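Long-range contacts in clavulanic acid biosynthesis oligopeptide binding protein 2 (PDB 2WOL), which probably binds peptides as an extracellular solute-binding protein and belongs to the clavulanic acid biosynthetic pathway of Streptomyces clavuligerus: residues S40-S45 against L251-D256; R50-W55 against G135-L140; R61-T66 against Y215-H220. All blocks are in the same frame, centred on the assembly; numbering follows the deposited sequence.

Interaction 1. Residues S40-S45 against L251-D256; sequences SADVDS and LTIGLD
Ile253 meets Asp42 at one end of the contact, and their side chains cross obliquely. The two branches of Ile253 do different work. CG2 is anti to the backbone N and rests on the backbone of Asp42, with Ile253 CG2 3.5 Å from Asp42 CA. CG1 lies beside the backbone N (chi1 -60°), and CD1 beyond it comes to 3.4 Å from Asp42 OD1. OD1 also takes a weak hydrogen bond from Val43 N, and OD2 accepts one from Asp223 N.

At the other end Ser40 presents its CB, not its hydroxyl, to the carbonyl of Leu255, with Ser40 CB to Leu255 O at 3.1 Å. OG is turned to Glu274 OE1, which it meets in a hydrogen bond. Two CA-H...O contacts complete the pairing. Gly254 CA is 3.5 Å from Ser40 O, and Ser40 CA is 3.3 Å from Leu255 O. Gly254, just past Ile253, has a positive phi of 102°, which suits glycine.

The two segments are thus held to each other by van der Waals and CH...O contacts, including the touch of the Ile253 methyl on the Asp42 carboxylate. The stronger fixing of Ser40 and Asp42 comes from Glu274 and Asp223, outside the pair.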
ATOM      1  N   SER A  40       2.097 -14.465  10.354  1.00  9.36           N
ATOM      2  CA  SER A  40       2.218 -15.757   9.686  1.00 10.07           C
ATOM      3  C   SER A  40       3.469 -15.817   8.817  1.00 10.44           C
ATOM      4  O   SER A  40       3.873 -16.896   8.386  1.00 11.43           O
ATOM      5  CB  SER A  40       0.970 -16.062   8.851  1.00  9.91           C
ATOM      6  OG  SER A  40       0.957 -15.337   7.634  1.00 11.78           O
ATOM      7  N   ALA A  41       4.068 -14.654   8.565  1.00 10.20           N
ATOM      8  CA  ALA A  41       5.224 -14.535   7.683  1.00  9.95           C
ATOM      9  C   ALA A  41       6.340 -13.740   8.344  1.00  9.65           C
ATOM     10  O   ALA A  41       6.086 -12.866   9.172  1.00  9.23           O
ATOM     11  CB  ALA A  41       4.819 -13.884   6.377  1.00 10.19           C
ATOM     12  N   ASP A  42       7.578 -14.052   7.974  1.00  9.59           N
ATOM     13  CA  ASP A  42       8.738 -13.284   8.409  1.00  9.63           C
ATOM     14  C   ASP A  42       8.757 -11.949   7.664  1.00  9.51           C
ATOM     15  O   ASP A  42       8.126 -11.801   6.613  1.00  9.08           O
ATOM     16  CB  ASP A  42      10.016 -14.081   8.101  1.00  9.94           C
ATOM     17  CG  ASP A  42      11.201 -13.692   8.984  1.00 10.80           C
ATOM     18  OD1 ASP A  42      11.135 -12.689   9.720  1.00 10.80           O
ATOM     19  OD2 ASP A  42      12.221 -14.412   8.926  1.00 12.17           O
ATOM     20  N   VAL A  43       9.473 -10.976   8.215  1.00  9.55           N
ATOM     21  CA  VAL A  43       9.746  -9.739   7.493  1.00  9.79           C
ATOM     22  C   VAL A  43      10.457 -10.061   6.178  1.00  9.64           C
ATOM     23  O   VAL A  43      11.198 -11.047   6.091  1.00 10.02           O
ATOM     24  CB  VAL A  43      10.612  -8.758   8.331  1.00  9.81           C
ATOM     25  CG1 VAL A  43       9.905  -8.398   9.630  1.00 10.64           C
ATOM     26  CG2 VAL A  43      12.004  -9.338   8.617  1.00 10.55           C
ATOM     27  N   ASP A  44      10.220  -9.246   5.154  1.00  9.43           N
ATOM     28  CA  ASP A  44      10.982  -9.386   3.914  1.00  9.19           C
ATOM     29  C   ASP A  44      12.411  -8.856   4.076  1.00  9.48           C
ATOM     30  O   ASP A  44      13.350  -9.393   3.484  1.00  9.81           O
ATOM     31  CB  ASP A  44      10.257  -8.753   2.708  1.00  9.06           C
ATOM     32  CG  ASP A  44       9.865  -7.289   2.928  1.00  9.69           C
ATOM     33  OD1 ASP A  44       9.908  -6.796   4.073  1.00  9.87           O
ATOM     34  OD2 ASP A  44       9.491  -6.636   1.929  1.00 10.93           O
ATOM     35  N   SER A  45      12.569  -7.822   4.899  1.00  8.92           N
ATOM     36  CA  SER A  45      13.878  -7.246   5.201  1.00  8.83           C
ATOM     37  C   SER A  45      13.818  -6.383   6.457  1.00  8.75           C
ATOM     38  O   SER A  45      12.773  -5.798   6.768  1.00  8.72           O
ATOM     39  CB  SER A  45      14.372  -6.402   4.021  1.00  8.91           C
ATOM     40  OG  SER A  45      15.668  -5.886   4.274  1.00  9.27           O
ATOM     41  N   LEU A 251       7.691 -10.140  18.497  1.00  9.19           N
ATOM     42  CA  LEU A 251       6.961 -10.700  17.371  1.00  8.92           C
ATOM     43  C   LEU A 251       7.237 -12.195  17.241  1.00  8.92           C
ATOM     44  O   LEU A 251       8.395 -12.606  17.107  1.00  9.26           O
ATOM     45  CB  LEU A 251       7.342  -9.983  16.069  1.00  8.98           C
ATOM     46  CG  LEU A 251       6.775 -10.562  14.766  1.00  8.87           C
ATOM     47  CD1 LEU A 251       5.254 -10.449  14.723  1.00  8.38           C
ATOM     48  CD2 LEU A 251       7.397  -9.891  13.549  1.00  8.64           C
ATOM     49  N   THR A 252       6.171 -12.995  17.283  1.00  8.78           N
ATOM     50  CA  THR A 252       6.236 -14.427  16.993  1.00  9.00           C
ATOM     51  C   THR A 252       5.883 -14.621  15.523  1.00  8.89           C
ATOM     52  O   THR A 252       4.866 -14.108  15.051  1.00  8.76           O
ATOM     53  CB  THR A 252       5.275 -15.221  17.906  1.00  8.84           C
ATOM     54  OG1 THR A 252       5.731 -15.118  19.260  1.00  9.96           O
ATOM     55  CG2 THR A 252       5.211 -16.692  17.514  1.00  9.55           C
ATOM     56  N   ILE A 253       6.736 -15.364  14.817  1.00  9.18           N
ATOM     57  CA  ILE A 253       6.685 -15.484  13.359  1.00  9.52           C
ATOM     58  C   ILE A 253       6.428 -16.922  12.907  1.00 10.07           C
ATOM     59  O   ILE A 253       6.930 -17.870  13.514  1.00 10.62           O
ATOM     60  CB  ILE A 253       8.030 -15.026  12.739  1.00  9.28           C
ATOM     61  CG1 ILE A 253       8.314 -13.564  13.104  1.00  8.75           C
ATOM     62  CG2 ILE A 253       8.045 -15.233  11.216  1.00  9.80           C
ATOM     63  CD1 ILE A 253       9.732 -13.094  12.783  1.00  9.59           C
ATOM     64  N   GLY A 254       5.645 -17.073  11.841  1.00 10.27           N
ATOM     65  CA  GLY A 254       5.576 -18.343  11.109  1.00 11.16           C
ATOM     66  C   GLY A 254       4.385 -19.245  11.357  1.00 11.61           C
ATOM     67  O   GLY A 254       4.353 -20.374  10.868  1.00 12.36           O
ATOM     68  N   LEU A 255       3.397 -18.751  12.097  1.00 11.47           N
ATOM     69  CA  LEU A 255       2.198 -19.541  12.381  1.00 11.51           C
ATOM     70  C   LEU A 255       1.276 -19.678  11.177  1.00 11.18           C
ATOM     71  O   LEU A 255       1.118 -18.743  10.389  1.00 11.48           O
ATOM     72  CB  LEU A 255       1.404 -18.930  13.537  1.00 11.57           C
ATOM     73  CG  LEU A 255       2.087 -18.827  14.899  1.00 12.66           C
ATOM     74  CD1 LEU A 255       1.075 -18.416  15.947  1.00 13.05           C
ATOM     75  CD2 LEU A 255       2.747 -20.136  15.277  1.00 14.40           C
ATOM     76  N   ASP A 256       0.651 -20.848  11.058  1.00 10.51           N
ATOM     77  CA  ASP A 256      -0.461 -21.041  10.138  1.00 10.39           C
ATOM     78  C   ASP A 256      -1.506 -19.966  10.441  1.00 10.08           C
ATOM     79  O   ASP A 256      -1.697 -19.606  11.599  1.00 10.31           O
ATOM     80  CB  ASP A 256      -1.057 -22.438  10.328  1.00 10.10           C
ATOM     81  CG  ASP A 256      -2.404 -22.595   9.661  1.00 11.11           C
ATOM     82  OD1 ASP A 256      -2.435 -22.841   8.435  1.00 12.09           O
ATOM     83  OD2 ASP A 256      -3.430 -22.463  10.361  1.00 11.02           O
TER

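Interaction 2. Residues R50-W55 against G135-L140; sequences RTYYVW and GGPTYL
Tyr52 lies against Pro137 in a CH-pi contact, in a family 5 solute-binding protein with the type II periplasmic-binding-protein fold. The proline CG sits over one face of the phenol ring, 4.1 Å from the ring centroid and 19° off the normal. It is offset toward the rim, on the CZ side. The two side chains slide past each other in opposite directions. Tyr52 has a chi1 of -130°, away from the usual staggered values. This torsion sets its CG near Gly135.

The carbonyl of Gly135 meets the same ring differently. Its O lies at the edge, near the ring plane, 3.4 Å from Tyr52 CD1. The backbones also come close here. Gly135 CA is 3.6 Å from Arg50 O in a CA-H...O contact, an approach made by a residue with no side chain. Thr51 O packs on the proline ring, 3.7 Å from Pro137 CD.

Tyr139 crosses Tyr52 at about a right angle. The touch is made by Tyr52 OH, which lies 3.9 Å from Tyr139 CE1, oblique to that ring. Both tyrosine hydroxyls hydrogen-bond to Asp456 OD2, so one carboxylate oxygen serves the two phenols. Tyr139 also meets Phe457 edge-to-face, and Trp57 lies against the Tyr52 ring. A bound glycerol, probably from the crystallisation liquor, lies beside the Tyr139 side chain.

One water completes the link between the segments. It lies in the Tyr52 ring plane, at the edge. It donates to Tyr52 OH at 2.9 Å. The same water oxygen accepts from Thr138 N, also at 2.9 Å.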
ATOM      1  N   ARG A  50      14.731  -1.817   1.908  1.00  7.75           N
ATOM      2  CA  ARG A  50      14.539  -3.032   1.116  1.00  8.12           C
ATOM      3  C   ARG A  50      13.243  -3.774   1.415  1.00  8.07           C
ATOM      4  O   ARG A  50      13.062  -4.922   0.988  1.00  8.80           O
ATOM      5  CB  ARG A  50      15.734  -3.964   1.286  1.00  8.18           C
ATOM      6  CG  ARG A  50      17.058  -3.343   0.857  1.00  8.29           C
ATOM      7  CD  ARG A  50      18.197  -4.333   0.995  1.00  8.37           C
ATOM      8  NE  ARG A  50      18.078  -5.436   0.044  1.00  9.07           N
ATOM      9  CZ  ARG A  50      18.897  -6.483  -0.002  1.00 10.28           C
ATOM     10  NH1 ARG A  50      19.909  -6.584   0.855  1.00 10.48           N
ATOM     11  NH2 ARG A  50      18.701  -7.435  -0.905  1.00 10.84           N
ATOM     12  N   THR A  51      12.344  -3.114   2.139  1.00  7.99           N
ATOM     13  CA  THR A  51      11.044  -3.698   2.448  1.00  7.91           C
ATOM     14  C   THR A  51       9.913  -3.131   1.586  1.00  8.12           C
ATOM     15  O   THR A  51       9.838  -1.919   1.340  1.00  8.01           O
ATOM     16  CB  THR A  51      10.684  -3.582   3.945  1.00  7.60           C
ATOM     17  OG1 THR A  51       9.379  -4.136   4.146  1.00  7.35           O
ATOM     18  CG2 THR A  51      10.693  -2.116   4.417  1.00  7.27           C
ATOM     19  N   TYR A  52       9.043  -4.032   1.135  1.00  8.53           N
ATOM     20  CA  TYR A  52       7.855  -3.666   0.371  1.00  9.02           C
ATOM     21  C   TYR A  52       6.599  -4.302   0.976  1.00  9.46           C
ATOM     22  O   TYR A  52       5.589  -4.466   0.282  1.00 10.34           O
ATOM     23  CB  TYR A  52       7.992  -4.074  -1.106  1.00  9.17           C
ATOM     24  CG  TYR A  52       7.667  -2.955  -2.076  1.00  9.16           C
ATOM     25  CD1 TYR A  52       8.577  -2.582  -3.065  1.00  9.03           C
ATOM     26  CD2 TYR A  52       6.466  -2.250  -1.986  1.00  9.58           C
ATOM     27  CE1 TYR A  52       8.292  -1.545  -3.952  1.00  9.68           C
ATOM     28  CE2 TYR A  52       6.171  -1.207  -2.864  1.00  9.85           C
ATOM     29  CZ  TYR A  52       7.092  -0.860  -3.843  1.00  8.97           C
ATOM     30  OH  TYR A  52       6.817   0.167  -4.717  1.00  9.95           O
ATOM     31  N   TYR A  53       6.674  -4.675   2.256  1.00  9.26           N
ATOM     32  CA  TYR A  53       5.510  -5.170   2.989  1.00  9.56           C
ATOM     33  C   TYR A  53       4.880  -4.020   3.756  1.00  9.32           C
ATOM     34  O   TYR A  53       5.568  -3.333   4.523  1.00  9.01           O
ATOM     35  CB  TYR A  53       5.893  -6.249   4.007  1.00  9.80           C
ATOM     36  CG  TYR A  53       6.238  -7.629   3.474  1.00 10.37           C
ATOM     37  CD1 TYR A  53       6.100  -7.953   2.122  1.00 11.34           C
ATOM     38  CD2 TYR A  53       6.686  -8.619   4.348  1.00 11.14           C
ATOM     39  CE1 TYR A  53       6.419  -9.237   1.659  1.00 12.23           C
ATOM     40  CE2 TYR A  53       6.999  -9.895   3.901  1.00 12.36           C
ATOM     41  CZ  TYR A  53       6.865 -10.196   2.560  1.00 11.84           C
ATOM     42  OH  TYR A  53       7.184 -11.465   2.134  1.00 13.14           O
ATOM     43  N   VAL A  54       3.577  -3.824   3.576  1.00  9.20           N
ATOM     44  CA  VAL A  54       2.855  -2.763   4.283  1.00  9.08           C
ATOM     45  C   VAL A  54       3.040  -2.887   5.796  1.00  8.56           C
ATOM     46  O   VAL A  54       3.277  -1.887   6.475  1.00  8.42           O
ATOM     47  CB  VAL A  54       1.347  -2.722   3.917  1.00  9.59           C
ATOM     48  CG1 VAL A  54       0.636  -1.618   4.691  1.00  9.99           C
ATOM     49  CG2 VAL A  54       1.166  -2.508   2.421  1.00 10.76           C
ATOM     50  N   TRP A  55       2.969  -4.115   6.309  1.00  7.95           N
ATOM     51  CA  TRP A  55       3.087  -4.339   7.746  1.00  7.68           C
ATOM     52  C   TRP A  55       4.503  -4.117   8.283  1.00  7.69           C
ATOM     53  O   TRP A  55       4.685  -3.847   9.470  1.00  8.01           O
ATOM     54  CB  TRP A  55       2.522  -5.704   8.156  1.00  7.64           C
ATOM     55  CG  TRP A  55       3.248  -6.913   7.633  1.00  7.04           C
ATOM     56  CD1 TRP A  55       2.981  -7.596   6.477  1.00  7.73           C
ATOM     57  CD2 TRP A  55       4.317  -7.618   8.279  1.00  7.33           C
ATOM     58  NE1 TRP A  55       3.835  -8.668   6.353  1.00  8.30           N
ATOM     59  CE2 TRP A  55       4.660  -8.710   7.448  1.00  7.08           C
ATOM     60  CE3 TRP A  55       5.019  -7.432   9.480  1.00  7.62           C
ATOM     61  CZ2 TRP A  55       5.677  -9.613   7.780  1.00  8.02           C
ATOM     62  CZ3 TRP A  55       6.035  -8.334   9.809  1.00  7.56           C
ATOM     63  CH2 TRP A  55       6.351  -9.408   8.961  1.00  7.73           C
ATOM     64  N   GLY A 135      14.466  -4.419  -3.406  1.00  9.74           N
ATOM     65  CA  GLY A 135      13.353  -4.898  -2.593  1.00  9.74           C
ATOM     66  C   GLY A 135      12.381  -3.835  -2.130  1.00  9.65           C
ATOM     67  O   GLY A 135      11.265  -4.155  -1.726  1.00 10.07           O
ATOM     68  N   GLY A 136      12.800  -2.573  -2.172  1.00  9.36           N
ATOM     69  CA  GLY A 136      11.959  -1.469  -1.714  1.00  9.15           C
ATOM     70  C   GLY A 136      11.513  -0.542  -2.829  1.00  8.98           C
ATOM     71  O   GLY A 136      11.869  -0.745  -3.994  1.00  9.22           O
ATOM     72  N   PRO A 137      10.719   0.485  -2.483  1.00  8.96           N
ATOM     73  CA  PRO A 137      10.223   1.442  -3.477  1.00  9.17           C
ATOM     74  C   PRO A 137      11.333   2.249  -4.147  1.00  9.30           C
ATOM     75  O   PRO A 137      12.373   2.506  -3.537  1.00  9.64           O
ATOM     76  CB  PRO A 137       9.305   2.362  -2.662  1.00  9.28           C
ATOM     77  CG  PRO A 137       8.978   1.594  -1.425  1.00  9.53           C
ATOM     78  CD  PRO A 137      10.203   0.780  -1.136  1.00  9.10           C
ATOM     79  N   THR A 138      11.103   2.640  -5.399  1.00  9.37           N
ATOM     80  CA  THR A 138      12.113   3.347  -6.188  1.00  9.44           C
ATOM     81  C   THR A 138      11.568   4.624  -6.829  1.00  9.44           C
ATOM     82  O   THR A 138      12.135   5.136  -7.803  1.00  9.42           O
ATOM     83  CB  THR A 138      12.710   2.439  -7.286  1.00  9.73           C
ATOM     84  OG1 THR A 138      11.655   1.942  -8.116  1.00  9.92           O
ATOM     85  CG2 THR A 138      13.477   1.270  -6.666  1.00  9.89           C
ATOM     86  N   TYR A 139      10.474   5.146  -6.277  1.00  9.28           N
ATOM     87  CA  TYR A 139       9.908   6.422  -6.729  1.00  9.53           C
ATOM     88  C   TYR A 139      10.934   7.555  -6.791  1.00  9.61           C
ATOM     89  O   TYR A 139      10.845   8.436  -7.647  1.00 10.01           O
ATOM     90  CB  TYR A 139       8.756   6.843  -5.817  1.00  9.65           C
ATOM     91  CG  TYR A 139       7.582   5.900  -5.872  1.00  9.74           C
ATOM     92  CD1 TYR A 139       7.422   4.900  -4.917  1.00 10.31           C
ATOM     93  CD2 TYR A 139       6.637   6.006  -6.890  1.00  9.58           C
ATOM     94  CE1 TYR A 139       6.345   4.025  -4.973  1.00 10.08           C
ATOM     95  CE2 TYR A 139       5.555   5.142  -6.959  1.00  9.61           C
ATOM     96  CZ  TYR A 139       5.413   4.154  -5.999  1.00 10.14           C
ATOM     97  OH  TYR A 139       4.343   3.293  -6.064  1.00 11.00           O
ATOM     98  N   LEU A 140      11.903   7.529  -5.882  1.00  9.48           N
ATOM     99  CA  LEU A 140      12.896   8.599  -5.802  1.00  9.68           C
ATOM    100  C   LEU A 140      13.859   8.655  -6.989  1.00  9.72           C
ATOM    101  O   LEU A 140      14.387   9.720  -7.309  1.00  9.93           O
ATOM    102  CB  LEU A 140      13.675   8.500  -4.489  1.00  9.86           C
ATOM    103  CG  LEU A 140      12.861   8.861  -3.243  1.00  9.87           C
ATOM    104  CD1 LEU A 140      13.533   8.335  -1.982  1.00 10.05           C
ATOM    105  CD2 LEU A 140      12.626  10.365  -3.154  1.00 10.70           C
TER
HETATM  106  O   HOH W   1       8.714   1.373  -6.483  1.00 13.82           O

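Interaction 3. Residues R61-T66 against Y215-H220; sequences RLLNRT and YRVARH
Tyr215 starts the contact with a backbone bond to Leu62. Its N donates to Leu62 O at 3.0 Å with an N-H...O angle of 146°, and the donor lies nearly along the C=O axis. Tyr215 CG is beside its own backbone N (chi1 -58°), on the side where that bond forms. The ring then turns its edge to the same carbonyl. Leu62 O lies in the ring plane, 3.6 Å from Tyr215 CD1. Leu62 CB packs against this CD1 at 4.0 Å, and Leu62 CD2 lies near it too. The phenol hydroxyl hydrogen-bonds to Pro246 O.

The carbonyl of Tyr215 faces Leu63. Tyr215 O is 3.6 Å from Leu63 CA in a nearly straight CA-H...O contact. The CD2 methyl of Leu63 touches the same oxygen.

Arg216 offers its backbone. Its CA is 4.0 Å from Leu63 CD2, while the guanidinium is held elsewhere, with NE in a salt bridge to Glu229. At Val217, CG2 meets Leu63 CD2 at 4.2 Å. Leu63 CD2 thus touches three successive residues. Farther on, Ala218 and Arg219 both face His227 in a classic beta bulge.

The contact joins the last turn of helix 54-63, which is weakly bonded here, to strand 215-221. This strand is an outermost one of the five-stranded mixed sheet and pairs antiparallel with strand 225-230. Val217 meets Leu226 between the two strands. Leu63 also packs on Leu228 of strand 225-230, so the helix end touches both strands.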
ATOM      1  N   ARG A  61       7.749   2.223  11.838  1.00  7.04           N
ATOM      2  CA  ARG A  61       7.397   3.392  12.645  1.00  7.16           C
ATOM      3  C   ARG A  61       7.952   3.281  14.076  1.00  7.41           C
ATOM      4  O   ARG A  61       8.119   4.287  14.757  1.00  8.17           O
ATOM      5  CB  ARG A  61       5.883   3.633  12.638  1.00  7.30           C
ATOM      6  CG  ARG A  61       5.391   4.259  11.339  1.00  7.22           C
ATOM      7  CD  ARG A  61       3.879   4.163  11.160  1.00  5.86           C
ATOM      8  NE  ARG A  61       3.094   4.930  12.135  1.00  7.42           N
ATOM      9  CZ  ARG A  61       2.925   6.253  12.116  1.00  7.92           C
ATOM     10  NH1 ARG A  61       3.529   7.013  11.206  1.00  7.85           N
ATOM     11  NH2 ARG A  61       2.158   6.826  13.034  1.00  8.71           N
ATOM     12  N   LEU A  62       8.245   2.059  14.516  1.00  7.41           N
ATOM     13  CA  LEU A  62       8.883   1.839  15.824  1.00  7.80           C
ATOM     14  C   LEU A  62      10.404   1.928  15.768  1.00  8.14           C
ATOM     15  O   LEU A  62      11.051   2.265  16.765  1.00  8.26           O
ATOM     16  CB  LEU A  62       8.510   0.465  16.386  1.00  7.78           C
ATOM     17  CG  LEU A  62       7.078   0.228  16.871  1.00  8.04           C
ATOM     18  CD1 LEU A  62       6.157  -0.166  15.720  1.00  8.52           C
ATOM     19  CD2 LEU A  62       7.071  -0.855  17.934  1.00  8.57           C
ATOM     20  N   LEU A  63      10.966   1.601  14.604  1.00  8.63           N
ATOM     21  CA  LEU A  63      12.411   1.409  14.449  1.00  9.29           C
ATOM     22  C   LEU A  63      13.161   2.617  13.906  1.00  9.64           C
ATOM     23  O   LEU A  63      14.308   2.859  14.287  1.00 10.23           O
ATOM     24  CB  LEU A  63      12.679   0.203  13.544  1.00  9.26           C
ATOM     25  CG  LEU A  63      12.286  -1.177  14.070  1.00  9.75           C
ATOM     26  CD1 LEU A  63      12.366  -2.194  12.944  1.00 11.29           C
ATOM     27  CD2 LEU A  63      13.175  -1.582  15.236  1.00 10.85           C
ATOM     28  N   ASN A  64      12.540   3.358  12.999  1.00  9.99           N
ATOM     29  CA  ASN A  64      13.237   4.451  12.337  1.00 10.13           C
ATOM     30  C   ASN A  64      12.363   5.660  12.119  1.00 10.30           C
ATOM     31  O   ASN A  64      11.220   5.542  11.675  1.00 11.55           O
ATOM     32  CB  ASN A  64      13.830   3.986  11.006  1.00 10.05           C
ATOM     33  CG  ASN A  64      15.035   3.086  11.191  1.00  9.76           C
ATOM     34  OD1 ASN A  64      16.088   3.526  11.660  1.00  9.70           O
ATOM     35  ND2 ASN A  64      14.883   1.813  10.838  1.00  9.52           N
ATOM     36  N   ARG A  65      12.910   6.825  12.438  1.00  9.76           N
ATOM     37  CA  ARG A  65      12.243   8.078  12.152  1.00  9.42           C
ATOM     38  C   ARG A  65      12.565   8.526  10.731  1.00  9.28           C
ATOM     39  O   ARG A  65      13.509   8.033  10.110  1.00  9.14           O
ATOM     40  CB  ARG A  65      12.657   9.139  13.169  1.00  9.42           C
ATOM     41  CG  ARG A  65      12.292   8.783  14.603  1.00 10.09           C
ATOM     42  CD  ARG A  65      12.748   9.856  15.570  1.00 10.92           C
ATOM     43  NE  ARG A  65      12.041  11.115  15.367  1.00 10.79           N
ATOM     44  CZ  ARG A  65      12.172  12.184  16.148  1.00 11.59           C
ATOM     45  NH1 ARG A  65      12.992  12.153  17.189  1.00 11.60           N
ATOM     46  NH2 ARG A  65      11.483  13.286  15.887  1.00 11.87           N
ATOM     47  N   THR A  66      11.764   9.455  10.222  1.00  9.04           N
ATOM     48  CA  THR A  66      11.909   9.972   8.867  1.00  9.16           C
ATOM     49  C   THR A  66      11.713  11.486   8.927  1.00  9.08           C
ATOM     50  O   THR A  66      11.317  12.011   9.969  1.00  9.37           O
ATOM     51  CB  THR A  66      10.877   9.322   7.915  1.00  9.22           C
ATOM     52  OG1 THR A  66       9.597   9.290   8.561  1.00  9.84           O
ATOM     53  CG2 THR A  66      11.277   7.889   7.572  1.00  9.26           C
ATOM     54  N   TYR A 215      12.656   2.223  19.272  1.00  9.31           N
ATOM     55  CA  TYR A 215      13.075   0.837  19.467  1.00  9.41           C
ATOM     56  C   TYR A 215      14.172   0.445  18.499  1.00  9.98           C
ATOM     57  O   TYR A 215      14.331   1.050  17.438  1.00 10.08           O
ATOM     58  CB  TYR A 215      11.878  -0.124  19.349  1.00  9.30           C
ATOM     59  CG  TYR A 215      10.810   0.236  20.345  1.00  8.68           C
ATOM     60  CD1 TYR A 215       9.880   1.233  20.053  1.00  8.21           C
ATOM     61  CD2 TYR A 215      10.763  -0.371  21.599  1.00  8.39           C
ATOM     62  CE1 TYR A 215       8.924   1.609  20.973  1.00  8.25           C
ATOM     63  CE2 TYR A 215       9.797  -0.005  22.531  1.00  8.36           C
ATOM     64  CZ  TYR A 215       8.883   0.986  22.206  1.00  8.30           C
ATOM     65  OH  TYR A 215       7.915   1.383  23.097  1.00  9.06           O
ATOM     66  N   ARG A 216      14.931  -0.567  18.891  1.00 10.68           N
ATOM     67  CA  ARG A 216      15.944  -1.153  18.034  1.00 11.22           C
ATOM     68  C   ARG A 216      15.786  -2.669  18.042  1.00 11.45           C
ATOM     69  O   ARG A 216      15.173  -3.234  18.956  1.00 11.22           O
ATOM     70  CB  ARG A 216      17.346  -0.739  18.494  1.00 11.57           C
ATOM     71  CG  ARG A 216      17.755  -1.260  19.866  1.00 13.26           C
ATOM     72  CD  ARG A 216      19.164  -0.811  20.201  1.00 16.57           C
ATOM     73  NE  ARG A 216      19.566  -1.227  21.539  1.00 19.80           N
ATOM     74  CZ  ARG A 216      20.628  -0.758  22.192  1.00 21.57           C
ATOM     75  NH1 ARG A 216      21.412   0.162  21.640  1.00 22.66           N
ATOM     76  NH2 ARG A 216      20.902  -1.211  23.408  1.00 22.03           N
ATOM     77  N   VAL A 217      16.335  -3.321  17.021  1.00 11.77           N
ATOM     78  CA  VAL A 217      16.307  -4.774  16.927  1.00 12.48           C
ATOM     79  C   VAL A 217      17.217  -5.383  17.997  1.00 12.78           C
ATOM     80  O   VAL A 217      18.420  -5.110  18.026  1.00 13.10           O
ATOM     81  CB  VAL A 217      16.750  -5.267  15.525  1.00 12.53           C
ATOM     82  CG1 VAL A 217      16.684  -6.786  15.445  1.00 12.86           C
ATOM     83  CG2 VAL A 217      15.900  -4.630  14.427  1.00 12.81           C
ATOM     84  N   ALA A 218      16.632  -6.194  18.877  1.00 13.11           N
ATOM     85  CA  ALA A 218      17.397  -6.911  19.897  1.00 13.43           C
ATOM     86  C   ALA A 218      17.817  -8.282  19.380  1.00 13.73           C
ATOM     87  O   ALA A 218      18.941  -8.735  19.626  1.00 13.77           O
ATOM     88  CB  ALA A 218      16.585  -7.051  21.177  1.00 13.66           C
ATOM     89  N   ARG A 219      16.907  -8.937  18.663  1.00 13.46           N
ATOM     90  CA  ARG A 219      17.178 -10.240  18.077  1.00 13.81           C
ATOM     91  C   ARG A 219      16.198 -10.537  16.955  1.00 13.53           C
ATOM     92  O   ARG A 219      15.007 -10.270  17.078  1.00 12.99           O
ATOM     93  CB  ARG A 219      17.102 -11.339  19.141  1.00 14.08           C
ATOM     94  CG  ARG A 219      17.629 -12.684  18.678  1.00 16.30           C
ATOM     95  CD  ARG A 219      17.391 -13.745  19.728  1.00 18.83           C
ATOM     96  NE  ARG A 219      17.401 -15.078  19.134  1.00 21.08           N
ATOM     97  CZ  ARG A 219      16.837 -16.151  19.679  1.00 22.42           C
ATOM     98  NH1 ARG A 219      16.201 -16.059  20.842  1.00 23.33           N
ATOM     99  NH2 ARG A 219      16.899 -17.317  19.051  1.00 24.04           N
ATOM    100  N   HIS A 220      16.719 -11.077  15.857  1.00 13.71           N
ATOM    101  CA  HIS A 220      15.893 -11.603  14.784  1.00 13.94           C
ATOM    102  C   HIS A 220      16.334 -13.034  14.517  1.00 14.38           C
ATOM    103  O   HIS A 220      17.500 -13.281  14.194  1.00 14.53           O
ATOM    104  CB  HIS A 220      16.029 -10.750  13.518  1.00 13.79           C
ATOM    105  CG  HIS A 220      15.304 -11.304  12.328  1.00 13.79           C
ATOM    106  ND1 HIS A 220      13.982 -11.690  12.367  1.00 13.98           N
ATOM    107  CD2 HIS A 220      15.720 -11.519  11.058  1.00 13.79           C
ATOM    108  CE1 HIS A 220      13.616 -12.125  11.175  1.00 12.34           C
ATOM    109  NE2 HIS A 220      14.652 -12.033  10.362  1.00 14.73           N
TER

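In the fold
Interactions 1 and 2 meet through Asp44. Its OD1 is 2.7 Å from Thr51 OG1 and its OD2 is 2.8 Å from Tyr52 N, both probable hydrogen bonds. Their centres are 18 Å apart. Interactions 1 and 3 reach the same mixed sheet, with centres 16 Å apart, and Asp42 OD1 packs 2.9 Å from His220 CE1. Interactions 2 and 3 share helix 54-63, one before and into its start, the other at its end. Their nearest atoms are about 7 Å apart. Interaction 2 lies nearest the centre of the chain, at about 10 Å, and a bound glycerol lies beside it. The centres of interactions 1 and 3 are about 19 and 20 Å from the chain centre.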